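Local coordinates for putative host cell surface-exposed lipoprotein (Streptococcus phage TP-J34, PDB 4EQQ), which probably blocks superinfection of the lysogenic host by other phages, as a surface-exposed lipoprotein that targets the phage tape measure protein, at residues T28-L36 / V89-E97. Sequence-based numbering, arbitrary orientation.
Sequences TVHMSKEEL and VSFDKFTQE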
ATOM      1  N   THR A  28       5.941  -1.448   5.926  1.00 32.22           N
ATOM      2  CA  THR A  28       4.620  -0.819   6.085  1.00 32.10           C
ATOM      3  C   THR A  28       3.748  -0.900   4.831  1.00 34.85           C
ATOM      4  O   THR A  28       2.587  -1.266   4.927  1.00 34.08           O
ATOM      5  CB  THR A  28       4.762   0.648   6.586  1.00 39.99           C
ATOM      6  OG1 THR A  28       5.332   1.438   5.550  1.00 46.76           O
ATOM      7  CG2 THR A  28       5.634   0.780   7.821  1.00 36.71           C
ATOM      8  N   VAL A  29       4.295  -0.512   3.676  1.00 31.26           N
ATOM      9  CA  VAL A  29       3.628  -0.511   2.366  1.00 32.24           C
ATOM     10  C   VAL A  29       4.327  -1.632   1.589  1.00 37.96           C
ATOM     11  O   VAL A  29       5.548  -1.727   1.610  1.00 41.00           O
ATOM     12  CB  VAL A  29       3.732   0.888   1.673  1.00 36.61           C
ATOM     13  CG1 VAL A  29       3.123   0.879   0.271  1.00 36.28           C
ATOM     14  CG2 VAL A  29       3.076   1.974   2.529  1.00 36.82           C
ATOM     15  N   HIS A  30       3.596  -2.508   0.961  1.00 32.91           N
ATOM     16  CA  HIS A  30       4.298  -3.634   0.327  1.00 32.95           C
ATOM     17  C   HIS A  30       4.707  -3.442  -1.152  1.00 34.71           C
ATOM     18  O   HIS A  30       4.091  -3.987  -2.059  1.00 36.09           O
ATOM     19  CB  HIS A  30       3.559  -4.923   0.643  1.00 33.86           C
ATOM     20  CG  HIS A  30       3.339  -5.059   2.120  1.00 37.49           C
ATOM     21  ND1 HIS A  30       2.087  -4.915   2.672  1.00 39.90           N
ATOM     22  CD2 HIS A  30       4.238  -5.271   3.111  1.00 38.92           C
ATOM     23  CE1 HIS A  30       2.248  -5.091   3.973  1.00 39.13           C
ATOM     24  NE2 HIS A  30       3.531  -5.293   4.282  1.00 39.35           N
ATOM     25  N   MET A  31       5.807  -2.717  -1.359  1.00 27.77           N
ATOM     26  CA  MET A  31       6.312  -2.304  -2.667  1.00 25.37           C
ATOM     27  C   MET A  31       7.184  -3.293  -3.371  1.00 28.93           C
ATOM     28  O   MET A  31       7.979  -4.008  -2.748  1.00 28.11           O
ATOM     29  CB  MET A  31       7.105  -0.993  -2.542  1.00 26.47           C
ATOM     30  CG  MET A  31       6.297   0.151  -1.979  1.00 29.00           C
ATOM     31  SD  MET A  31       7.342   1.607  -1.832  1.00 30.96           S
ATOM     32  CE  MET A  31       6.280   2.659  -0.852  1.00 28.14           C
ATOM     33  N   SER A  32       7.116  -3.244  -4.704  1.00 23.40           N
ATOM     34  CA  SER A  32       8.010  -4.008  -5.555  1.00 22.30           C
ATOM     35  C   SER A  32       9.297  -3.206  -5.556  1.00 25.90           C
ATOM     36  O   SER A  32       9.301  -2.053  -5.091  1.00 24.53           O
ATOM     37  CB  SER A  32       7.435  -4.115  -6.968  1.00 22.02           C
ATOM     38  OG  SER A  32       7.488  -2.884  -7.665  1.00 22.28           O
ATOM     39  N   LYS A  33      10.388  -3.802  -6.044  1.00 22.17           N
ATOM     40  CA  LYS A  33      11.669  -3.113  -6.142  1.00 21.78           C
ATOM     41  C   LYS A  33      11.520  -1.822  -6.946  1.00 25.38           C
ATOM     42  O   LYS A  33      12.088  -0.800  -6.563  1.00 24.41           O
ATOM     43  CB  LYS A  33      12.708  -4.026  -6.809  1.00 23.56           C
ATOM     44  CG  LYS A  33      14.135  -3.480  -6.768  1.00 28.11           C
ATOM     45  CD  LYS A  33      15.126  -4.344  -7.554  1.00 34.29           C
ATOM     46  CE  LYS A  33      15.397  -5.696  -6.934  1.00 41.59           C
ATOM     47  NZ  LYS A  33      16.362  -6.485  -7.752  1.00 44.46           N
ATOM     48  N   GLU A  34      10.778  -1.874  -8.079  1.00 22.72           N
ATOM     49  CA  GLU A  34      10.603  -0.703  -8.949  1.00 22.53           C
ATOM     50  C   GLU A  34       9.760   0.409  -8.301  1.00 25.27           C
ATOM     51  O   GLU A  34      10.075   1.589  -8.443  1.00 23.43           O
ATOM     52  CB  GLU A  34      10.085  -1.102 -10.348  1.00 23.78           C
ATOM     53  CG  GLU A  34      11.045  -2.003 -11.121  1.00 28.34           C
ATOM     54  CD  GLU A  34      12.510  -1.605 -11.131  1.00 36.82           C
ATOM     55  OE1 GLU A  34      12.803  -0.408 -11.334  1.00 27.24           O
ATOM     56  OE2 GLU A  34      13.370  -2.490 -10.914  1.00 35.42           O
ATOM     57  N   GLU A  35       8.728   0.018  -7.542  1.00 21.66           N
ATOM     58  CA  GLU A  35       7.896   0.979  -6.809  1.00 20.95           C
ATOM     59  C   GLU A  35       8.723   1.721  -5.753  1.00 25.40           C
ATOM     60  O   GLU A  35       8.657   2.951  -5.649  1.00 25.26           O
ATOM     61  CB  GLU A  35       6.716   0.269  -6.157  1.00 21.49           C
ATOM     62  CG  GLU A  35       5.592   0.051  -7.149  1.00 23.64           C
ATOM     63  CD  GLU A  35       4.442  -0.784  -6.632  1.00 25.71           C
ATOM     64  OE1 GLU A  35       4.672  -1.678  -5.782  1.00 23.32           O
ATOM     65  OE2 GLU A  35       3.312  -0.582  -7.131  1.00 21.55           O
ATOM     66  N   LEU A  36       9.545   0.968  -5.022  1.00 22.89           N
ATOM     67  CA  LEU A  36      10.419   1.490  -3.971  1.00 21.98           C
ATOM     68  C   LEU A  36      11.501   2.401  -4.547  1.00 25.19           C
ATOM     69  O   LEU A  36      11.758   3.474  -3.999  1.00 23.21           O
ATOM     70  CB  LEU A  36      11.025   0.327  -3.163  1.00 21.80           C
ATOM     71  CG  LEU A  36      11.991   0.726  -2.032  1.00 25.91           C
ATOM     72  CD1 LEU A  36      11.295   1.624  -0.983  1.00 24.45           C
ATOM     73  CD2 LEU A  36      12.572  -0.497  -1.387  1.00 28.58           C
ATOM     74  N   VAL A  89       2.275  -7.878 -11.573  1.00 25.07           N
ATOM     75  CA  VAL A  89       3.246  -7.743 -12.665  1.00 25.54           C
ATOM     76  C   VAL A  89       3.020  -6.487 -13.482  1.00 31.08           C
ATOM     77  O   VAL A  89       3.912  -5.644 -13.535  1.00 29.88           O
ATOM     78  CB  VAL A  89       3.314  -9.019 -13.556  1.00 29.71           C
ATOM     79  CG1 VAL A  89       4.249  -8.826 -14.757  1.00 29.26           C
ATOM     80  CG2 VAL A  89       3.752 -10.220 -12.744  1.00 28.95           C
ATOM     81  N   SER A  90       1.844  -6.364 -14.140  1.00 30.03           N
ATOM     82  CA  SER A  90       1.559  -5.245 -15.048  1.00 30.05           C
ATOM     83  C   SER A  90       1.500  -3.909 -14.402  1.00 31.89           C
ATOM     84  O   SER A  90       1.970  -2.932 -14.993  1.00 32.31           O
ATOM     85  CB  SER A  90       0.269  -5.476 -15.832  1.00 34.49           C
ATOM     86  OG  SER A  90       0.384  -6.695 -16.546  1.00 44.47           O
ATOM     87  N   PHE A  91       0.895  -3.841 -13.207  1.00 25.78           N
ATOM     88  CA  PHE A  91       0.721  -2.580 -12.515  1.00 24.05           C
ATOM     89  C   PHE A  91       1.801  -2.300 -11.459  1.00 27.70           C
ATOM     90  O   PHE A  91       2.456  -1.264 -11.550  1.00 27.79           O
ATOM     91  CB  PHE A  91      -0.701  -2.498 -11.939  1.00 25.38           C
ATOM     92  CG  PHE A  91      -1.087  -1.155 -11.379  1.00 26.82           C
ATOM     93  CD1 PHE A  91      -1.575  -0.154 -12.210  1.00 30.69           C
ATOM     94  CD2 PHE A  91      -0.990  -0.896 -10.020  1.00 28.95           C
ATOM     95  CE1 PHE A  91      -1.921   1.093 -11.696  1.00 31.02           C
ATOM     96  CE2 PHE A  91      -1.368   0.340  -9.501  1.00 32.09           C
ATOM     97  CZ  PHE A  91      -1.835   1.325 -10.346  1.00 30.35           C
ATOM     98  N   ASP A  92       1.981  -3.202 -10.456  1.00 23.59           N
ATOM     99  CA  ASP A  92       2.982  -2.994  -9.385  1.00 22.25           C
ATOM    100  C   ASP A  92       4.431  -3.201  -9.822  1.00 26.31           C
ATOM    101  O   ASP A  92       5.352  -2.756  -9.136  1.00 25.58           O
ATOM    102  CB  ASP A  92       2.673  -3.826  -8.134  1.00 22.90           C
ATOM    103  CG  ASP A  92       1.386  -3.400  -7.476  1.00 26.54           C
ATOM    104  OD1 ASP A  92       1.310  -2.229  -7.014  1.00 25.29           O
ATOM    105  OD2 ASP A  92       0.430  -4.194  -7.493  1.00 29.41           O
ATOM    106  N   LYS A  93       4.634  -3.887 -10.948  1.00 23.98           N
ATOM    107  CA  LYS A  93       5.968  -4.158 -11.492  1.00 24.72           C
ATOM    108  C   LYS A  93       6.845  -5.094 -10.665  1.00 28.37           C
ATOM    109  O   LYS A  93       8.069  -5.014 -10.724  1.00 27.75           O
ATOM    110  CB  LYS A  93       6.693  -2.888 -11.988  1.00 27.18           C
ATOM    111  CG  LYS A  93       5.938  -2.194 -13.141  1.00 35.06           C
ATOM    112  CD  LYS A  93       6.585  -0.884 -13.551  1.00 43.47           C
ATOM    113  CE  LYS A  93       6.655   0.099 -12.407  1.00 36.11           C
ATOM    114  NZ  LYS A  93       7.064   1.445 -12.863  1.00 36.96           N
ATOM    115  N   PHE A  94       6.200  -6.046  -9.948  1.00 23.84           N
ATOM    116  CA  PHE A  94       6.892  -7.171  -9.342  1.00 21.61           C
ATOM    117  C   PHE A  94       7.322  -8.027 -10.528  1.00 26.75           C
ATOM    118  O   PHE A  94       6.678  -7.978 -11.588  1.00 26.20           O
ATOM    119  CB  PHE A  94       5.929  -8.000  -8.478  1.00 22.42           C
ATOM    120  CG  PHE A  94       5.705  -7.388  -7.117  1.00 22.13           C
ATOM    121  CD1 PHE A  94       6.670  -7.500  -6.118  1.00 23.75           C
ATOM    122  CD2 PHE A  94       4.551  -6.662  -6.847  1.00 22.44           C
ATOM    123  CE1 PHE A  94       6.467  -6.932  -4.859  1.00 23.88           C
ATOM    124  CE2 PHE A  94       4.358  -6.064  -5.590  1.00 25.52           C
ATOM    125  CZ  PHE A  94       5.318  -6.203  -4.607  1.00 23.58           C
ATOM    126  N   THR A  95       8.365  -8.845 -10.363  1.00 24.63           N
ATOM    127  CA  THR A  95       8.774  -9.763 -11.438  1.00 25.27           C
ATOM    128  C   THR A  95       7.700 -10.859 -11.513  1.00 29.04           C
ATOM    129  O   THR A  95       6.938 -11.037 -10.549  1.00 27.47           O
ATOM    130  CB  THR A  95      10.142 -10.396 -11.097  1.00 31.31           C
ATOM    131  OG1 THR A  95       9.955 -11.293 -10.002  1.00 26.86           O
ATOM    132  CG2 THR A  95      11.210  -9.345 -10.741  1.00 28.34           C
ATOM    133  N   GLN A  96       7.646 -11.603 -12.625  1.00 26.70           N
ATOM    134  CA  GLN A  96       6.686 -12.706 -12.793  1.00 26.51           C
ATOM    135  C   GLN A  96       6.831 -13.788 -11.706  1.00 29.82           C
ATOM    136  O   GLN A  96       5.828 -14.294 -11.205  1.00 28.40           O
ATOM    137  CB  GLN A  96       6.809 -13.331 -14.195  1.00 27.77           C
ATOM    138  CG  GLN A  96       5.643 -14.274 -14.542  1.00 31.19           C
ATOM    139  CD  GLN A  96       4.335 -13.530 -14.658  1.00 36.91           C
ATOM    140  OE1 GLN A  96       4.222 -12.576 -15.419  1.00 34.27           O
ATOM    141  NE2 GLN A  96       3.328 -13.936 -13.891  1.00 31.39           N
ATOM    142  N   GLU A  97       8.077 -14.116 -11.332  1.00 27.55           N
ATOM    143  CA  GLU A  97       8.383 -15.116 -10.297  1.00 27.44           C
ATOM    144  C   GLU A  97       7.907 -14.671  -8.918  1.00 28.49           C
ATOM    145  O   GLU A  97       7.379 -15.484  -8.170  1.00 28.39           O
ATOM    146  CB  GLU A  97       9.885 -15.411 -10.267  1.00 29.25           C
ATOM    147  CG  GLU A  97      10.378 -15.760 -11.653  1.00 47.26           C
ATOM    148  CD  GLU A  97      11.388 -16.881 -11.751  1.00 68.86           C
ATOM    149  OE1 GLU A  97      12.017 -17.238 -10.727  1.00 67.88           O
ATOM    150  OE2 GLU A  97      11.591 -17.360 -12.886  1.00 51.35           O
TER
HETATM  151  O   HOH W   1      10.265  -4.871  -9.246  1.00 24.89           O
HETATM  152  O   HOH W   2       7.805   2.658 -10.535  1.00 29.56           O
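Ser32 packs its CB over the centre of one face of the Phe94 ring. CB lies 3.5 Å from the ring centroid and only 7° off the ring normal, a CH-pi contact. The ring's far end runs on to His30, whose carbonyl O meets the edge near its plane, 3.6 Å from Phe94 CZ. The other end of the Ser32 side chain is polar. With chi1 at 71°, OG sits between the backbone N and the carbonyl carbon. There Ser32 OG donates to Asp92 O (2.6 Å) and, as N-cap of helix 33-42, accepts from Glu35 N. Glu35 closes the capping box: its OE1 takes Ser32 N at 3.1 Å through the anti lone pair. The bond is nearly straight.

The box also presents Glu35 to the second segment. Its OE2 lies 2.6 Å from Asp92 OD1, and the two carboxylate planes stand 70° apart. Asp92 has further partners on helix 62-77: a salt bridge from Lys69 to OD1 and a hydrogen bond between Tyr73 and OD2. Beside this, Lys93 CB lies 4.2 Å from Glu34 CB, and one water links Lys93 O to Glu34 N. Leu77 of the second subunit packs on Glu35 and Lys93.

The contact joins the two regions of the ectodomain that match the host cell surface-exposed lipoprotein family. The turn into helix 33-42 meets the connection between helices 81-91 and 96-104, helices of the HTH fold. A single serine thus caps its own helix and bonds to the backbone of the other segment, while its CB sits on one face of the Phe94 ring. The close acid pair suggests that one of the two is protonated and donates to the other, probably with a raised pKa, and Lys69 would ease the remaining negative charge.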